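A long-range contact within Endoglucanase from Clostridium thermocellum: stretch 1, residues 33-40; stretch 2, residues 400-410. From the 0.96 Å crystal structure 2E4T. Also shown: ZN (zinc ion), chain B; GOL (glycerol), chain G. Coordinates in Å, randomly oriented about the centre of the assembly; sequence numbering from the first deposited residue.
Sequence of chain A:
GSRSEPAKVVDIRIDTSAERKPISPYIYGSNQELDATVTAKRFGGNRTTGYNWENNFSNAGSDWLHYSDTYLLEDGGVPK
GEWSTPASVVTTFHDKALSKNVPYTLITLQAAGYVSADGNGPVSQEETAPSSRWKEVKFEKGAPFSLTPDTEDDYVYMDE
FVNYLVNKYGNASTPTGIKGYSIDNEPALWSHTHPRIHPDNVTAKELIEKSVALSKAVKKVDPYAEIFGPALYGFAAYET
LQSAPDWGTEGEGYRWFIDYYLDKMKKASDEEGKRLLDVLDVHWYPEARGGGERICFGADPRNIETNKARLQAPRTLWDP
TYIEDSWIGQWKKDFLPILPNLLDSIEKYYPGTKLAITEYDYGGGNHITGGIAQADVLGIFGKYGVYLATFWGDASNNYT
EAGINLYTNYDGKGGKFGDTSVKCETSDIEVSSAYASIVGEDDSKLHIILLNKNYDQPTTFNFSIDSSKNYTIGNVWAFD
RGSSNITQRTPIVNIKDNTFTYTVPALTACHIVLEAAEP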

# COMPACT_ATOMS: atom_id res chain seq x y z
N GLU A 33 4.82 10.01 7.61
CA GLU A 33 3.95 11.05 8.16
C GLU A 33 3.75 12.11 7.08
O GLU A 33 4.66 12.90 6.78
CB GLU A 33 4.57 11.66 9.42
CG GLU A 33 4.64 10.62 10.55
CD GLU A 33 5.30 11.08 11.83
OE1 GLU A 33 6.15 12.00 11.82
OE2 GLU A 33 4.96 10.49 12.91
N LEU A 34 2.57 12.11 6.46
CA LEU A 34 2.25 12.98 5.34
C LEU A 34 1.38 14.16 5.75
O LEU A 34 0.60 14.11 6.69
CB LEU A 34 1.51 12.22 4.25
CG LEU A 34 2.27 11.08 3.57
CD1 LEU A 34 1.41 10.50 2.42
CD2 LEU A 34 3.62 11.54 3.05
N ASP A 35 1.45 15.19 4.88
CA ASP A 35 0.52 16.31 4.89
C ASP A 35 -0.73 15.93 4.07
O ASP A 35 -1.02 16.48 3.00
CB ASP A 35 1.16 17.52 4.26
CG ASP A 35 2.53 17.82 4.83
OD1 ASP A 35 2.64 17.89 6.09
OD2 ASP A 35 3.51 18.06 4.06
N ALA A 36 -1.41 14.89 4.55
CA ALA A 36 -2.62 14.40 3.87
C ALA A 36 -3.42 13.69 4.93
O ALA A 36 -2.88 13.15 5.93
CB ALA A 36 -2.28 13.42 2.77
N THR A 37 -4.73 13.64 4.72
CA THR A 37 -5.61 12.81 5.54
C THR A 37 -5.53 11.40 4.98
O THR A 37 -5.85 11.16 3.79
CB THR A 37 -7.04 13.36 5.45
OG1 THR A 37 -7.04 14.72 5.92
CG2 THR A 37 -8.01 12.50 6.22
N VAL A 38 -4.96 10.48 5.75
CA VAL A 38 -4.79 9.11 5.30
C VAL A 38 -5.69 8.20 6.10
O VAL A 38 -6.16 8.51 7.19
CB VAL A 38 -3.31 8.64 5.40
CG1 VAL A 38 -2.39 9.56 4.59
CG2 VAL A 38 -2.82 8.51 6.83
N THR A 39 -5.94 6.99 5.51
CA THR A 39 -6.89 6.06 6.12
C THR A 39 -6.26 4.74 6.53
O THR A 39 -6.93 3.85 7.03
CB THR A 39 -8.06 5.80 5.18
OG1 THR A 39 -7.54 5.17 4.00
CG2 THR A 39 -8.78 7.09 4.81
N ALA A 40 -4.93 4.64 6.36
CA ALA A 40 -4.19 3.49 6.89
C ALA A 40 -2.74 4.00 7.12
O ALA A 40 -2.25 4.87 6.41
CB ALA A 40 -4.18 2.29 5.92
ZN ZN B . 3.67 17.76 2.13
C1 GOL G . -0.41 19.02 0.26
O1 GOL G . -0.25 20.36 0.68
C2 GOL G . -1.85 18.56 0.47
O2 GOL G . -2.20 18.65 1.84
C3 GOL G . -2.80 19.37 -0.37
O3 GOL G . -4.10 18.76 -0.29
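Stretch 2 (400-410) TEAGINLYTNY

The firmest link between the two stretches is a zinc ion. Asp35 OD2 lies 2.0 Å from ZN and Glu401 OE1 lies 1.9 Å from it, both normal coordination distances, and one further ligand atom comes from elsewhere in the structure. Asp35 OD2 and Glu401 OE1, both bound to the zinc, are 3.5 Å apart, a spacing that shared coordination makes acceptable; Asp35 OD2 and Glu401 OE2, at 3.4 Å, are two acceptors and not a hydrogen bond. OE2, the oxygen of Glu401 that does not bind the zinc, has its own partner. Asp35 N donates to Glu401 OE2 at 2.8 Å with an N-H...O angle of 152°, so one glutamate side chain binds the metal through OE1 and a backbone amide through OE2.

Three more hydrogen bonds converge on Thr37. Its amide donates to a helix side chain: Thr37 N to Asn405 OD1 is 2.8 Å at 167°, close to linear. Its carbonyl accepts from a hydroxyl, Thr408 OG1 to Thr37 O, at 2.7 Å. Its own hydroxyl accepts from Asn409 ND2, the ND2 to Thr37 OG1 distance being 3.0 Å and the angle 168°. Thr37 thus engages through backbone N, backbone O and side chain. A water adds a lesser bridge, 2.9 Å from Thr37 OG1 and donating a weak bond of 3.4 Å to Asn405 OD1.

A glycerol, probably from the crystallisation liquor, bridges Asp35 and Asn405. Its O2 donates to Asp35 O at 2.7 Å, while Asn405 ND2 donates to GOL O3 at 2.9 Å and 178°. The amide of Asn405 therefore serves Thr37 with its oxygen and the glycerol with its nitrogen. Asp35 O and Asn405 ND2 themselves are 3.8 Å apart.

The backbones are unlike. Residues 400-408 are helical, with bonds such as Asn405 N to Glu401 O at 2.9 Å and Thr408 N to Ile404 O at 3.0 Å; Asn409, at phi/psi -168/66, is the first residue to leave helical values. Residues 33-39 have no regular helix or strand; their one internal backbone bond, Ala36 N to Leu34 O at 3.0 Å, is weak. The register runs in the same sense along both stretches: Ala36 CA is 5.3 Å from Glu401 CA, and Thr37 CA is 6.0 Å from Thr408 CA. The contacting residues Glu401, Ile404, Asn405 and Thr408 follow the spacing of successive helical turns, as expected when one side of a helix meets an irregular segment.

Apolar packing completes the contact. Ile404 is central to it: its CD1 is 3.8 Å from Leu34 CD1, and its CG2 is 4.1 Å from Ala36 CB. Two carbon-to-oxygen contacts lie alongside, Ile404 CG2 to Thr37 O at 3.5 Å and Ala36 CA to Asn405 OD1 at 3.4 Å. Further along, Thr39 CG2 meets Thr408 CG2 at 4.1 Å. In all, 466 Å² is buried, summed over both sides.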

# COMPACT_ATOMS: atom_id res chain seq x y z
N THR A 400 1.56 14.43 -4.67
CA THR A 400 1.04 13.13 -4.27
C THR A 400 0.02 13.32 -3.14
O THR A 400 -1.06 12.66 -3.10
CB THR A 400 2.19 12.23 -3.77
OG1 THR A 400 3.27 12.29 -4.69
CG2 THR A 400 1.73 10.83 -3.51
N GLU A 401 0.35 14.18 -2.18
CA GLU A 401 -0.53 14.43 -1.05
C GLU A 401 -1.86 15.02 -1.49
O GLU A 401 -2.93 14.65 -0.97
CB GLU A 401 0.17 15.37 -0.05
CG GLU A 401 1.31 14.66 0.64
CD GLU A 401 2.21 15.62 1.44
OE1 GLU A 401 2.39 16.82 1.02
OE2 GLU A 401 2.80 15.19 2.47
N ALA A 402 -1.84 15.95 -2.47
CA ALA A 402 -3.08 16.49 -3.02
C ALA A 402 -3.90 15.35 -3.65
O ALA A 402 -5.13 15.34 -3.56
CB ALA A 402 -2.78 17.55 -4.05
N GLY A 403 -3.23 14.42 -4.35
CA GLY A 403 -3.93 13.29 -4.96
C GLY A 403 -4.68 12.45 -3.92
O GLY A 403 -5.81 11.98 -4.17
N ILE A 404 -4.04 12.26 -2.75
CA ILE A 404 -4.70 11.55 -1.65
C ILE A 404 -5.89 12.38 -1.11
O ILE A 404 -7.01 11.86 -0.98
CB ILE A 404 -3.69 11.22 -0.52
CG1 ILE A 404 -2.63 10.25 -1.05
CG2 ILE A 404 -4.41 10.68 0.68
CD1 ILE A 404 -1.41 10.12 -0.14
N ASN A 405 -5.63 13.66 -0.75
CA ASN A 405 -6.71 14.48 -0.18
C ASN A 405 -7.87 14.66 -1.14
O ASN A 405 -9.01 14.89 -0.68
CB ASN A 405 -6.17 15.85 0.25
CG ASN A 405 -5.47 15.79 1.59
OD1 ASN A 405 -5.69 14.92 2.43
ND2 ASN A 405 -4.59 16.81 1.80
N LEU A 406 -7.65 14.58 -2.45
CA LEU A 406 -8.77 14.70 -3.39
C LEU A 406 -9.83 13.61 -3.08
O LEU A 406 -11.03 13.84 -3.31
CB LEU A 406 -8.27 14.60 -4.81
CG LEU A 406 -9.26 15.09 -5.87
CD1 LEU A 406 -9.54 16.57 -5.80
CD2 LEU A 406 -8.75 14.68 -7.27
N TYR A 407 -9.37 12.45 -2.59
CA TYR A 407 -10.27 11.39 -2.17
C TYR A 407 -10.67 11.48 -0.71
O TYR A 407 -11.82 11.18 -0.38
CB TYR A 407 -9.64 10.01 -2.40
CG TYR A 407 -9.55 9.64 -3.87
CD1 TYR A 407 -10.52 8.77 -4.44
CD2 TYR A 407 -8.53 10.13 -4.68
CE1 TYR A 407 -10.46 8.42 -5.76
CE2 TYR A 407 -8.47 9.81 -6.03
CZ TYR A 407 -9.43 8.91 -6.58
OH TYR A 407 -9.41 8.58 -7.91
N THR A 408 -9.76 11.83 0.18
CA THR A 408 -10.01 11.65 1.61
C THR A 408 -10.48 12.90 2.32
O THR A 408 -11.00 12.79 3.45
CB THR A 408 -8.73 11.14 2.32
OG1 THR A 408 -7.77 12.20 2.15
CG2 THR A 408 -8.26 9.83 1.78
N ASN A 409 -10.25 14.08 1.74
CA ASN A 409 -10.51 15.33 2.49
C ASN A 409 -10.44 16.46 1.47
O ASN A 409 -9.53 17.33 1.50
CB ASN A 409 -9.52 15.51 3.62
CG ASN A 409 -9.96 16.60 4.58
OD1 ASN A 409 -10.89 17.38 4.29
ND2 ASN A 409 -9.35 16.62 5.75
N TYR A 410 -11.39 16.48 0.53
CA TYR A 410 -11.24 17.40 -0.58
C TYR A 410 -11.55 18.85 -0.23
O TYR A 410 -11.10 19.76 -0.94
CB TYR A 410 -12.06 16.94 -1.82
CG TYR A 410 -13.53 16.82 -1.58
CD1 TYR A 410 -14.38 17.92 -1.54
CD2 TYR A 410 -14.10 15.57 -1.37
CE1 TYR A 410 -15.76 17.72 -1.31
CE2 TYR A 410 -15.45 15.40 -1.12
CZ TYR A 410 -16.26 16.45 -1.10
OH TYR A 410 -17.60 16.26 -0.85
O HOH W 1 -6.16 17.24 4.88